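Long-range contacts in Lys-gingipain catalytic subunit (Porphyromonas gingivalis, PDB 6I9A), which cleaves protein substrates after lysine as a secreted calcium-binding cysteine endopeptidase and may act as a virulence factor in periodontal disease: residues S279-Y284 with A350-E355; T97-D102 with T251-Y256; I245-I250 with G286-W291. One frame throughout, in Å; residues are numbered along the deposited sequence.

Contact 1: residues S279-Y284 with A350-E355. With H8E (benzyl-N-[(2S)-1-[[(3S)-7-amino-1-(benzylamino)-1,2-dioxoheptan-3-yl]amino]-5-(2-methyl-2-phenylhydrazinyl)-1,5-dioxopentan-2-yl]carbamate), chain I.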
loop_
_atom_site.group_PDB
_atom_site.type_symbol
_atom_site.label_atom_id
_atom_site.label_comp_id
_atom_site.label_asym_id
_atom_site.label_seq_id
_atom_site.Cartn_x
_atom_site.Cartn_y
_atom_site.Cartn_z
ATOM N N SER A 279 -10.355 -5.807 5.914
ATOM C CA SER A 279 -10.769 -7.192 5.709
ATOM C C SER A 279 -12.098 -7.281 4.987
ATOM O O SER A 279 -13.038 -6.546 5.284
ATOM C CB SER A 279 -10.915 -7.863 7.066
ATOM O OG SER A 279 -11.246 -9.242 6.919
ATOM N N SER A 280 -12.167 -8.187 3.987
ATOM C CA SER A 280 -13.429 -8.463 3.296
ATOM C C SER A 280 -14.413 -9.276 4.189
ATOM O O SER A 280 -15.559 -8.864 4.331
ATOM C CB SER A 280 -13.106 -9.160 1.976
ATOM O OG SER A 280 -14.315 -9.645 1.418
ATOM N N PRO A 281 -13.975 -10.364 4.837
ATOM C CA PRO A 281 -14.856 -11.095 5.772
ATOM C C PRO A 281 -14.653 -10.532 7.182
ATOM O O PRO A 281 -13.962 -9.512 7.416
ATOM C CB PRO A 281 -14.321 -12.505 5.679
ATOM C CG PRO A 281 -12.802 -12.289 5.624
ATOM C CD PRO A 281 -12.705 -11.105 4.647
ATOM N N ASN A 282 -15.195 -11.218 8.175
ATOM C CA ASN A 282 -14.900 -10.862 9.563
ATOM C C ASN A 282 -13.419 -10.974 9.830
ATOM O O ASN A 282 -12.749 -11.865 9.274
ATOM C CB ASN A 282 -15.642 -11.834 10.510
ATOM C CG ASN A 282 -17.144 -11.688 10.423
ATOM O OD1 ASN A 282 -17.672 -10.721 9.889
ATOM N ND2 ASN A 282 -17.873 -12.652 10.995
ATOM N N SER A 283 -12.890 -10.123 10.682
ATOM C CA SER A 283 -11.540 -10.318 11.199
ATOM C C SER A 283 -11.662 -10.831 12.627
ATOM O O SER A 283 -12.780 -10.859 13.167
ATOM C CB SER A 283 -10.653 -9.072 11.086
ATOM O OG SER A 283 -11.025 -8.112 12.063
ATOM N N TYR A 284 -10.545 -11.257 13.226
ATOM C CA TYR A 284 -10.611 -11.882 14.543
ATOM C C TYR A 284 -9.671 -11.222 15.493
ATOM O O TYR A 284 -8.584 -10.761 15.128
ATOM C CB TYR A 284 -10.270 -13.394 14.430
ATOM C CG TYR A 284 -11.413 -14.156 13.815
ATOM C CD1 TYR A 284 -11.636 -14.146 12.434
ATOM C CD2 TYR A 284 -12.330 -14.829 14.620
ATOM C CE1 TYR A 284 -12.765 -14.746 11.892
ATOM C CE2 TYR A 284 -13.456 -15.442 14.086
ATOM C CZ TYR A 284 -13.649 -15.427 12.728
ATOM O OH TYR A 284 -14.757 -16.102 12.265
ATOM N N ALA A 350 -4.238 -18.957 9.124
ATOM C CA ALA A 350 -3.484 -18.135 8.192
ATOM C C ALA A 350 -4.166 -18.072 6.836
ATOM O O ALA A 350 -4.160 -16.982 6.215
ATOM C CB ALA A 350 -2.073 -18.682 8.032
ATOM N N HIS A 351 -4.604 -19.204 6.284
ATOM C CA HIS A 351 -5.166 -19.183 4.943
ATOM C C HIS A 351 -6.316 -18.136 4.869
ATOM O O HIS A 351 -6.397 -17.339 3.922
ATOM C CB HIS A 351 -5.619 -20.595 4.566
ATOM C CG HIS A 351 -6.017 -20.757 3.136
ATOM N ND1 HIS A 351 -6.254 -22.034 2.634
ATOM C CD2 HIS A 351 -6.160 -19.868 2.123
ATOM C CE1 HIS A 351 -6.574 -21.883 1.349
ATOM N NE2 HIS A 351 -6.515 -20.594 0.982
ATOM N N TYR A 352 -7.203 -18.177 5.857
ATOM C CA TYR A 352 -8.275 -17.212 5.946
ATOM C C TYR A 352 -7.727 -15.780 5.870
ATOM O O TYR A 352 -8.270 -14.945 5.155
ATOM C CB TYR A 352 -9.038 -17.451 7.256
ATOM C CG TYR A 352 -10.234 -16.561 7.472
ATOM C CD1 TYR A 352 -10.081 -15.250 7.899
ATOM C CD2 TYR A 352 -11.529 -17.064 7.373
ATOM C CE1 TYR A 352 -11.181 -14.449 8.180
ATOM C CE2 TYR A 352 -12.635 -16.272 7.654
ATOM C CZ TYR A 352 -12.460 -14.970 8.055
ATOM O OH TYR A 352 -13.576 -14.236 8.390
ATOM N N TYR A 353 -6.671 -15.482 6.660
ATOM C CA TYR A 353 -6.116 -14.104 6.675
ATOM C C TYR A 353 -5.573 -13.685 5.318
ATOM O O TYR A 353 -5.826 -12.544 4.893
ATOM C CB TYR A 353 -5.056 -13.917 7.780
ATOM C CG TYR A 353 -5.713 -13.247 8.979
ATOM C CD1 TYR A 353 -5.331 -11.972 9.387
ATOM C CD2 TYR A 353 -6.795 -13.842 9.629
ATOM C CE1 TYR A 353 -6.014 -11.306 10.403
ATOM C CE2 TYR A 353 -7.524 -13.158 10.594
ATOM C CZ TYR A 353 -7.127 -11.893 10.974
ATOM O OH TYR A 353 -7.840 -11.242 11.942
ATOM N N TRP A 354 -4.882 -14.589 4.597
ATOM C CA TRP A 354 -4.389 -14.220 3.263
ATOM C C TRP A 354 -5.549 -13.967 2.328
ATOM O O TRP A 354 -5.427 -13.090 1.465
ATOM C CB TRP A 354 -3.430 -15.298 2.754
ATOM C CG TRP A 354 -2.107 -15.286 3.470
ATOM C CD1 TRP A 354 -1.717 -16.095 4.516
ATOM C CD2 TRP A 354 -1.038 -14.349 3.258
ATOM N NE1 TRP A 354 -0.460 -15.738 4.942
ATOM C CE2 TRP A 354 -0.012 -14.658 4.188
ATOM C CE3 TRP A 354 -0.865 -13.261 2.390
ATOM C CZ2 TRP A 354 1.194 -13.939 4.242
ATOM C CZ3 TRP A 354 0.329 -12.577 2.427
ATOM C CH2 TRP A 354 1.339 -12.885 3.361
ATOM N N GLU A 355 -6.685 -14.687 2.459
ATOM C CA GLU A 355 -7.873 -14.402 1.659
ATOM C C GLU A 355 -8.614 -13.131 2.120
ATOM O O GLU A 355 -9.374 -12.546 1.336
ATOM C CB GLU A 355 -8.868 -15.561 1.759
ATOM C CG GLU A 355 -8.486 -16.832 1.010
ATOM C CD GLU A 355 -9.544 -17.910 1.090
ATOM O OE1 GLU A 355 -10.415 -17.863 1.991
ATOM O OE2 GLU A 355 -9.517 -18.802 0.218
HETATM C CAQ H8E I . -20.896 -4.871 13.209
HETATM C CAK H8E I . -21.552 -3.654 13.490
HETATM C CAH H8E I . -21.564 -3.153 14.792
HETATM C CAL H8E I . -20.954 -3.843 15.836
HETATM C CAR H8E I . -20.333 -5.045 15.532
HETATM C CBO H8E I . -20.250 -5.560 14.246
HETATM C CBA H8E I . -19.633 -6.814 14.058
HETATM N NBE H8E I . -18.178 -6.717 13.853
HETATM C CBL H8E I . -17.308 -7.678 14.270
HETATM O OAE H8E I . -17.684 -8.640 14.952
HETATM C CBN H8E I . -15.851 -7.487 13.858
HETATM O OAG H8E I . -15.569 -6.294 13.528
HETATM C CBS H8E I . -14.871 -8.163 14.868
HETATM C CBB H8E I . -13.445 -7.606 14.789
HETATM C CAY H8E I . -12.518 -8.185 15.862
HETATM C CAX H8E I . -11.033 -7.861 15.670
HETATM C CAW H8E I . -10.716 -6.403 15.973
HETATM N NAB H8E I . -9.251 -6.174 15.798
HETATM N NBG H8E I . -14.842 -9.627 14.755
HETATM C C H8E I . -15.150 -10.498 15.715
HETATM O O H8E I . -15.559 -10.215 16.834
HETATM C CA H8E I . -15.133 -11.941 15.229
HETATM N N H8E I . -14.948 -12.895 16.318
HETATM C CBK H8E I . -13.784 -12.996 17.008
HETATM O OAD H8E I . -12.879 -12.174 16.805
HETATM O OBI H8E I . -13.724 -13.959 17.848
HETATM C CBD H8E I . -12.534 -14.088 18.708
HETATM C CBP H8E I . -12.749 -15.082 19.760
HETATM C CAS H8E I . -12.275 -16.390 19.650
HETATM C CAM H8E I . -12.455 -17.370 20.672
HETATM C CAI H8E I . -13.213 -16.962 21.783
HETATM C CAN H8E I . -13.741 -15.682 21.856
HETATM C CAT H8E I . -13.520 -14.736 20.870
HETATM C CB H8E I . -16.457 -12.255 14.513
HETATM C CG H8E I . -17.703 -12.073 15.421
HETATM C CD H8E I . -18.962 -12.021 14.608
HETATM O OE1 H8E I . -19.514 -13.060 14.240
HETATM N NE2 H8E I . -19.331 -10.765 14.298
HETATM N NBT H8E I . -20.384 -10.486 13.412
HETATM C CAA H8E I . -19.926 -9.744 12.206
HETATM C CBQ H8E I . -21.636 -10.217 14.043
HETATM C CAU H8E I . -22.616 -9.415 13.437
HETATM C CAO H8E I . -23.848 -9.221 14.055
HETATM C CAJ H8E I . -24.113 -9.812 15.284
HETATM C CAP H8E I . -23.141 -10.574 15.917
HETATM C CAV H8E I . -21.914 -10.794 15.289
HETATM O O HOH W 1 -15.531 -15.850 9.688
#

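Contact 2: residues T97-D102 with T251-Y256. With CA (calcium ion), chain H.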
loop_
_atom_site.group_PDB
_atom_site.type_symbol
_atom_site.label_atom_id
_atom_site.label_comp_id
_atom_site.label_asym_id
_atom_site.label_seq_id
_atom_site.Cartn_x
_atom_site.Cartn_y
_atom_site.Cartn_z
ATOM N N THR A 97 -12.861 -17.887 3.655
ATOM C CA THR A 97 -13.653 -16.733 4.103
ATOM C C THR A 97 -15.088 -16.775 3.643
ATOM O O THR A 97 -15.924 -16.146 4.285
ATOM C CB THR A 97 -13.033 -15.423 3.616
ATOM O OG1 THR A 97 -13.158 -15.389 2.177
ATOM C CG2 THR A 97 -11.586 -15.319 4.074
ATOM N N LYS A 98 -15.365 -17.436 2.491
ATOM C CA LYS A 98 -16.708 -17.443 1.907
ATOM C C LYS A 98 -17.132 -16.024 1.502
ATOM O O LYS A 98 -18.311 -15.799 1.279
ATOM C CB LYS A 98 -17.766 -18.072 2.846
ATOM C CG LYS A 98 -17.320 -19.343 3.607
ATOM C CD LYS A 98 -16.864 -20.411 2.688
ATOM C CE LYS A 98 -16.543 -21.691 3.442
ATOM N NZ LYS A 98 -16.118 -22.749 2.481
ATOM N N LYS A 99 -16.156 -15.108 1.360
ATOM C CA LYS A 99 -16.432 -13.724 0.966
ATOM C C LYS A 99 -15.490 -13.378 -0.166
ATOM O O LYS A 99 -14.508 -14.068 -0.391
ATOM C CB LYS A 99 -16.236 -12.748 2.140
ATOM C CG LYS A 99 -17.122 -13.062 3.358
ATOM C CD LYS A 99 -18.619 -12.910 3.113
ATOM C CE LYS A 99 -19.360 -13.387 4.380
ATOM N NZ LYS A 99 -20.800 -13.179 4.269
ATOM N N VAL A 100 -15.771 -12.280 -0.875
ATOM C CA VAL A 100 -14.945 -11.951 -2.038
ATOM C C VAL A 100 -13.490 -11.805 -1.630
ATOM O O VAL A 100 -13.137 -11.267 -0.559
ATOM C CB VAL A 100 -15.495 -10.689 -2.761
ATOM C CG1 VAL A 100 -15.300 -9.399 -1.933
ATOM C CG2 VAL A 100 -14.906 -10.568 -4.172
ATOM N N THR A 101 -12.599 -12.224 -2.552
ATOM C CA THR A 101 -11.162 -12.051 -2.402
ATOM C C THR A 101 -10.554 -11.867 -3.766
ATOM O O THR A 101 -11.023 -12.404 -4.785
ATOM C CB THR A 101 -10.482 -13.263 -1.689
ATOM O OG1 THR A 101 -9.104 -12.995 -1.429
ATOM C CG2 THR A 101 -10.578 -14.587 -2.465
ATOM N N ASP A 102 -9.425 -11.151 -3.737
ATOM C CA ASP A 102 -8.537 -10.983 -4.886
ATOM C C ASP A 102 -7.312 -11.891 -4.758
ATOM O O ASP A 102 -6.449 -11.887 -5.638
ATOM C CB ASP A 102 -8.054 -9.522 -5.021
ATOM C CG ASP A 102 -9.110 -8.590 -5.543
ATOM O OD1 ASP A 102 -10.035 -9.079 -6.219
ATOM O OD2 ASP A 102 -9.005 -7.346 -5.277
ATOM N N THR A 251 -15.035 -4.172 6.542
ATOM C CA THR A 251 -15.014 -2.854 5.903
ATOM C C THR A 251 -14.442 -2.862 4.497
ATOM O O THR A 251 -14.653 -1.862 3.784
ATOM C CB THR A 251 -14.201 -1.891 6.737
ATOM O OG1 THR A 251 -12.824 -2.288 6.794
ATOM C CG2 THR A 251 -14.773 -1.639 8.130
ATOM N N ALA A 252 -13.745 -3.940 4.089
ATOM C CA ALA A 252 -13.201 -4.038 2.730
ATOM C C ALA A 252 -13.969 -5.089 1.966
ATOM O O ALA A 252 -13.442 -5.665 1.014
ATOM C CB ALA A 252 -11.705 -4.336 2.779
ATOM N N GLN A 253 -15.250 -5.317 2.286
ATOM C CA GLN A 253 -16.076 -6.317 1.532
ATOM C C GLN A 253 -16.578 -5.620 0.266
ATOM O O GLN A 253 -17.701 -5.114 0.183
ATOM C CB GLN A 253 -17.215 -6.802 2.417
ATOM C CG GLN A 253 -17.796 -8.118 1.854
ATOM C CD GLN A 253 -18.842 -8.682 2.764
ATOM O OE1 GLN A 253 -20.063 -8.666 2.451
ATOM N NE2 GLN A 253 -18.403 -9.206 3.885
ATOM N N PHE A 254 -15.717 -5.648 -0.755
ATOM C CA PHE A 254 -15.888 -4.763 -1.896
ATOM C C PHE A 254 -16.840 -5.275 -2.958
ATOM O O PHE A 254 -17.027 -4.583 -3.976
ATOM C CB PHE A 254 -14.505 -4.386 -2.499
ATOM C CG PHE A 254 -13.686 -5.577 -2.922
ATOM C CD1 PHE A 254 -12.707 -6.105 -2.078
ATOM C CD2 PHE A 254 -13.862 -6.143 -4.168
ATOM C CE1 PHE A 254 -11.961 -7.225 -2.468
ATOM C CE2 PHE A 254 -13.137 -7.274 -4.556
ATOM C CZ PHE A 254 -12.164 -7.800 -3.720
ATOM N N ASP A 255 -17.546 -6.414 -2.738
ATOM C CA ASP A 255 -18.679 -6.802 -3.570
ATOM C C ASP A 255 -20.014 -6.598 -2.828
ATOM O O ASP A 255 -21.049 -7.101 -3.294
ATOM C CB ASP A 255 -18.536 -8.257 -4.016
ATOM C CG ASP A 255 -18.841 -9.255 -2.933
ATOM O OD1 ASP A 255 -18.736 -8.880 -1.738
ATOM O OD2 ASP A 255 -19.209 -10.414 -3.272
ATOM N N TYR A 256 -20.027 -5.807 -1.765
ATOM C CA TYR A 256 -21.248 -5.514 -1.043
ATOM C C TYR A 256 -22.237 -4.751 -1.948
ATOM O O TYR A 256 -21.848 -4.118 -2.947
ATOM C CB TYR A 256 -20.908 -4.699 0.201
ATOM C CG TYR A 256 -22.075 -4.449 1.136
ATOM C CD1 TYR A 256 -22.800 -5.518 1.692
ATOM C CD2 TYR A 256 -22.374 -3.164 1.572
ATOM C CE1 TYR A 256 -23.809 -5.291 2.639
ATOM C CE2 TYR A 256 -23.391 -2.932 2.494
ATOM C CZ TYR A 256 -24.129 -3.992 2.992
ATOM O OH TYR A 256 -25.151 -3.724 3.881
HETATM CA CA CA H . -17.838 -2.509 -4.742
HETATM O O HOH W 2 -20.380 -10.408 5.704
HETATM O O HOH W 3 -21.617 -11.183 2.517
HETATM O O HOH W 4 -18.192 -10.969 -0.085
HETATM O O HOH W 5 -19.290 -3.015 -2.835
HETATM O O HOH W 6 -19.276 -3.994 -6.022
HETATM O O HOH W 7 -19.559 -0.891 -4.834
#

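Contact 3: residues I245-I250 with G286-W291. With H8E (benzyl-N-[(2S)-1-[[(3S)-7-amino-1-(benzylamino)-1,2-dioxoheptan-3-yl]amino]-5-(2-methyl-2-phenylhydrazinyl)-1,5-dioxopentan-2-yl]carbamate), chain I.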
loop_
_atom_site.group_PDB
_atom_site.type_symbol
_atom_site.label_atom_id
_atom_site.label_comp_id
_atom_site.label_asym_id
_atom_site.label_seq_id
_atom_site.Cartn_x
_atom_site.Cartn_y
_atom_site.Cartn_z
ATOM N N ILE A 245 -6.095 2.037 8.131
ATOM C CA ILE A 245 -6.109 0.558 8.339
ATOM C C ILE A 245 -7.227 0.258 9.327
ATOM O O ILE A 245 -7.226 0.769 10.476
ATOM C CB ILE A 245 -4.760 0.053 8.873
ATOM C CG1 ILE A 245 -3.647 0.413 7.875
ATOM C CG2 ILE A 245 -4.838 -1.474 9.118
ATOM C CD1 ILE A 245 -2.272 -0.146 8.247
ATOM N N GLY A 246 -8.186 -0.544 8.888
ATOM C CA GLY A 246 -9.277 -1.016 9.743
ATOM C C GLY A 246 -9.022 -2.474 10.111
ATOM O O GLY A 246 -9.176 -3.370 9.267
ATOM N N ASN A 247 -8.490 -2.691 11.321
ATOM C CA ASN A 247 -8.334 -4.056 11.855
ATOM C C ASN A 247 -9.647 -4.417 12.550
ATOM O O ASN A 247 -9.848 -4.174 13.756
ATOM C CB ASN A 247 -7.151 -4.139 12.788
ATOM C CG ASN A 247 -5.824 -3.914 12.087
ATOM O OD1 ASN A 247 -5.085 -2.970 12.374
ATOM N ND2 ASN A 247 -5.510 -4.796 11.123
ATOM N N CYS A 248 -10.597 -4.877 11.724
ATOM C CA CYS A 248 -12.014 -5.028 12.109
ATOM C C CYS A 248 -12.717 -5.812 11.035
ATOM O O CYS A 248 -12.188 -6.004 9.929
ATOM C CB CYS A 248 -12.692 -3.672 12.338
ATOM S SG CYS A 248 -12.636 -2.557 10.911
ATOM N N CYS A 249 -13.942 -6.224 11.276
ATOM C CA CYS A 249 -14.712 -6.949 10.271
ATOM C C CYS A 249 -15.089 -6.097 9.079
ATOM O O CYS A 249 -15.360 -4.901 9.232
ATOM C CB CYS A 249 -16.017 -7.461 10.909
ATOM S SG CYS A 249 -15.757 -8.677 12.249
ATOM N N ILE A 250 -15.113 -6.743 7.915
ATOM C CA ILE A 250 -15.879 -6.533 6.680
ATOM C C ILE A 250 -15.856 -5.118 6.059
ATOM O O ILE A 250 -16.535 -4.963 5.027
ATOM C CB ILE A 250 -17.346 -7.040 6.835
ATOM C CG1 ILE A 250 -18.145 -6.268 7.905
ATOM C CG2 ILE A 250 -17.322 -8.557 7.137
ATOM C CD1 ILE A 250 -19.618 -6.773 8.047
ATOM N N GLY A 286 -7.718 -12.381 17.929
ATOM C CA GLY A 286 -6.377 -12.935 18.122
ATOM C C GLY A 286 -5.442 -12.685 16.964
ATOM O O GLY A 286 -4.389 -12.069 17.102
ATOM N N GLU A 287 -5.863 -13.104 15.747
ATOM C CA GLU A 287 -5.006 -12.882 14.571
ATOM C C GLU A 287 -4.773 -11.391 14.346
ATOM O O GLU A 287 -3.663 -11.054 13.965
ATOM C CB GLU A 287 -5.567 -13.517 13.314
ATOM C CG GLU A 287 -5.193 -14.977 13.088
ATOM C CD GLU A 287 -5.991 -16.013 13.849
ATOM O OE1 GLU A 287 -6.730 -15.656 14.799
ATOM O OE2 GLU A 287 -5.873 -17.213 13.465
ATOM N N ASP A 288 -5.776 -10.511 14.573
ATOM C CA ASP A 288 -5.492 -9.084 14.359
ATOM C C ASP A 288 -4.462 -8.570 15.359
ATOM O O ASP A 288 -3.705 -7.635 15.065
ATOM C CB ASP A 288 -6.754 -8.233 14.462
ATOM C CG ASP A 288 -7.585 -8.087 13.205
ATOM O OD1 ASP A 288 -7.209 -8.686 12.145
ATOM O OD2 ASP A 288 -8.562 -7.329 13.256
ATOM N N TYR A 289 -4.456 -9.127 16.601
ATOM C CA TYR A 289 -3.445 -8.726 17.595
ATOM C C TYR A 289 -2.037 -9.018 17.036
ATOM O O TYR A 289 -1.171 -8.168 17.029
ATOM C CB TYR A 289 -3.754 -9.443 18.904
ATOM C CG TYR A 289 -2.933 -9.118 20.125
ATOM C CD1 TYR A 289 -2.481 -7.817 20.386
ATOM C CD2 TYR A 289 -2.777 -10.065 21.126
ATOM C CE1 TYR A 289 -1.849 -7.518 21.596
ATOM C CE2 TYR A 289 -2.208 -9.752 22.349
ATOM C CZ TYR A 289 -1.742 -8.480 22.577
ATOM O OH TYR A 289 -1.152 -8.138 23.797
ATOM N N TYR A 290 -1.842 -10.252 16.598
ATOM C CA TYR A 290 -0.539 -10.620 16.049
ATOM C C TYR A 290 -0.213 -9.811 14.806
ATOM O O TYR A 290 0.931 -9.394 14.616
ATOM C CB TYR A 290 -0.496 -12.133 15.664
ATOM C CG TYR A 290 -0.975 -13.050 16.774
ATOM C CD1 TYR A 290 -0.504 -12.904 18.074
ATOM C CD2 TYR A 290 -1.848 -14.097 16.504
ATOM C CE1 TYR A 290 -0.959 -13.730 19.096
ATOM C CE2 TYR A 290 -2.289 -14.946 17.511
ATOM C CZ TYR A 290 -1.829 -14.762 18.802
ATOM O OH TYR A 290 -2.282 -15.605 19.793
ATOM N N TRP A 291 -1.242 -9.582 13.967
ATOM C CA TRP A 291 -1.066 -8.801 12.730
ATOM C C TRP A 291 -0.363 -7.494 13.001
ATOM O O TRP A 291 0.613 -7.151 12.351
ATOM C CB TRP A 291 -2.451 -8.598 12.122
ATOM C CG TRP A 291 -2.525 -8.186 10.690
ATOM C CD1 TRP A 291 -2.827 -9.012 9.649
ATOM C CD2 TRP A 291 -2.469 -6.856 10.142
ATOM N NE1 TRP A 291 -2.949 -8.296 8.490
ATOM C CE2 TRP A 291 -2.765 -6.959 8.765
ATOM C CE3 TRP A 291 -2.237 -5.583 10.682
ATOM C CZ2 TRP A 291 -2.868 -5.850 7.925
ATOM C CZ3 TRP A 291 -2.261 -4.481 9.831
ATOM C CH2 TRP A 291 -2.601 -4.610 8.475
HETATM C CAQ H8E I . -20.896 -4.871 13.209
HETATM C CAK H8E I . -21.552 -3.654 13.490
HETATM C CAH H8E I . -21.564 -3.153 14.792
HETATM C CAL H8E I . -20.954 -3.843 15.836
HETATM C CAR H8E I . -20.333 -5.045 15.532
HETATM C CBO H8E I . -20.250 -5.560 14.246
HETATM C CBA H8E I . -19.633 -6.814 14.058
HETATM N NBE H8E I . -18.178 -6.717 13.853
HETATM C CBL H8E I . -17.308 -7.678 14.270
HETATM O OAE H8E I . -17.684 -8.640 14.952
HETATM C CBN H8E I . -15.851 -7.487 13.858
HETATM O OAG H8E I . -15.569 -6.294 13.528
HETATM C CBS H8E I . -14.871 -8.163 14.868
HETATM C CBB H8E I . -13.445 -7.606 14.789
HETATM C CAY H8E I . -12.518 -8.185 15.862
HETATM C CAX H8E I . -11.033 -7.861 15.670
HETATM C CAW H8E I . -10.716 -6.403 15.973
HETATM N NAB H8E I . -9.251 -6.174 15.798
HETATM N NBG H8E I . -14.842 -9.627 14.755
HETATM C C H8E I . -15.150 -10.498 15.715
HETATM O O H8E I . -15.559 -10.215 16.834
HETATM C CA H8E I . -15.133 -11.941 15.229
HETATM N N H8E I . -14.948 -12.895 16.318
HETATM C CBK H8E I . -13.784 -12.996 17.008
HETATM O OAD H8E I . -12.879 -12.174 16.805
HETATM O OBI H8E I . -13.724 -13.959 17.848
HETATM C CBD H8E I . -12.534 -14.088 18.708
HETATM C CBP H8E I . -12.749 -15.082 19.760
HETATM C CAS H8E I . -12.275 -16.390 19.650
HETATM C CAM H8E I . -12.455 -17.370 20.672
HETATM C CAI H8E I . -13.213 -16.962 21.783
HETATM C CAN H8E I . -13.741 -15.682 21.856
HETATM C CAT H8E I . -13.520 -14.736 20.870
HETATM C CB H8E I . -16.457 -12.255 14.513
HETATM C CG H8E I . -17.703 -12.073 15.421
HETATM C CD H8E I . -18.962 -12.021 14.608
HETATM O OE1 H8E I . -19.514 -13.060 14.240
HETATM N NE2 H8E I . -19.331 -10.765 14.298
HETATM N NBT H8E I . -20.384 -10.486 13.412
HETATM C CAA H8E I . -19.926 -9.744 12.206
HETATM C CBQ H8E I . -21.636 -10.217 14.043
HETATM C CAU H8E I . -22.616 -9.415 13.437
HETATM C CAO H8E I . -23.848 -9.221 14.055
HETATM C CAJ H8E I . -24.113 -9.812 15.284
HETATM C CAP H8E I . -23.141 -10.574 15.917
HETATM C CAV H8E I . -21.914 -10.794 15.289
#

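Contact 1: residues S279-Y284 with A350-E355
One wall of the inhibitor-binding cleft of the C25 peptidase domain, formed here by the loop after strand 273-279, rests on two tyrosines of helix 350-356, Tyr352 and Tyr353, whose hydroxyls both meet backbone atoms of that loop. Tyr352, with CG anti to its backbone N (chi1 -177°), runs past Pro281, and its OH donates to Asn282 O at 2.7 Å. That carbonyl oxygen lies at the edge of the Tyr352 ring, while Pro281 CG packs 3.6 Å from Tyr352 CZ. Tyr284 crosses the same tyrosine in an offset edge-to-face pair, its edge turned to the Tyr352 face with the planes 80° apart. A water bridges the two phenols, 2.7 Å from Tyr284 OH and donating to Tyr352 OH.

One residue further along the helix, Tyr353 OH accepts a nearly straight bond from Tyr284 N, at 3.0 Å; its own strongest polar partner is Asp288. From the peptide unit that Tyr353 grips, Ser283 O accepts from NBG of the inhibitor H8E at 2.9 Å, and H8E CA sits over one face of the Tyr284 ring. The two phenols thus hold successive peptide units, the second of which turns its carbonyl, Ser283 O, to the inhibitor N-H.

Contact 2: residues T97-D102 with T251-Y256
Val100 meets Phe254 through both of its methyl groups. CG1 stands over the centre of the phenyl ring, 3.9 Å from the centroid and only 7° off the ring normal, in a CH-pi contact; CG2 packs 3.8 Å from Phe254 CE2 near the rim. Asp255 comes up to the valine tip to tip, with OD1 3.5 Å from Val100 CG1. At the far end of the ring the carboxylate of Asp102 crosses obliquely, OD1 lying 3.5 Å from Phe254 CZ; its charge is answered by a salt bridge to Arg120.

Water carries much of the polar contact. One molecule accepts from Val100 N and donates to Asp255 OD1. Two more join Lys99 NZ to the amide of Gln253, one accepting from NE2 and the other donating to OE1, while Lys99 CD lies against NE2 and Gln253 NE2 also bonds to Ser280 O.

The Phe254 ring hangs from a type I beta turn, Gln253 to Tyr256, closed by the bond from Tyr256 N to Gln253 O, and Gln253 is itself the centre of an inverse gamma turn. Phe254 CG lies between the backbone N and the carbonyl carbon (chi1 57°), which brings the base of the ring nearer to Val100 CG1 than CB is. The carbonyl oxygen of the same residue binds calcium at 2.4 Å, alongside Asp85, Glu263 and three waters, one of which also donates to Tyr256 O. On the other segment, Lys99 N donates to Thr97 OG1 in an ST turn, and strand 100-101 is tied to the neighbouring loop by Val100 O, which accepts from Ser280 OG.

Contact 3: residues I245-I250 with G286-W291
Asp288 OD2 accepts from NAB, the terminal amine of the lysine-like arm of H8E, at 2.9 Å and from Ser283 OG. The same amine donates to Asn247 O, also at 2.9 Å, so strand 242-247 and helix 285-293 each supply an oxygen to the S1 pocket, the site of the preference for lysine. The carboxylate is held at its other oxygen too: OD1 accepts from the hydroxyls of Tyr353 and Tyr357. A protonated amine between a carboxylate and a carbonyl would be favoured electrostatically, and it would probably also ease the approach of the two acceptors, Asn247 O and Asp288 OD2, which lie 3.4 Å apart.

Two residues beyond Asn247 the nucleophile Cys249 is covalently joined to the inhibitor, its SG 2.0 Å from H8E CBN. Cys249 N donates to the ligand oxygen OAG at 2.8 Å, with an N-H...O angle of 155°. One carbonyl of the pocket, Asn247 O, and the reacting thiol therefore belong to one short piece of chain at the C-terminal end of a strand in the central sheet.

Deeper in, the helix packs on the strand through Trp291. Asn247 CG is anti to the carbonyl carbon (chi1 -66°), and the amide stands steeply against the indole, the two planes 68° apart; Asn247 OD1 and ND2 are bonded to Asn212 and Tyr357 respectively. ND2 lies over one face of the indole, toward the rim, 3.4 Å from Trp291 CE3. Beside it, Ile245 CG2 touches Trp291 CH2 at 3.9 Å.

In the fold
All three contacts lie in the C25 peptidase domain, around the C-terminal ends of neighbouring parallel strands 242-247 and 273-279 of the six-stranded mixed sheet. Contact 1 sits between the others, its centre about 9 Å from that of contact 3 and about 10 Å from that of contact 2; contacts 2 and 3 are about 15 Å apart. Along the chain 97-102 comes first, then 245-250 running straight into 251-256, followed by 279-284, 286-291 and 350-355. The nucleophile's loop thus leads directly to a calcium ligand, and helix 350-356 reaches both contact 2, through Glu355, and contact 3, through Tyr353, linking the inhibitor-binding side to the segment that packs on the calcium-binding loop 251-256.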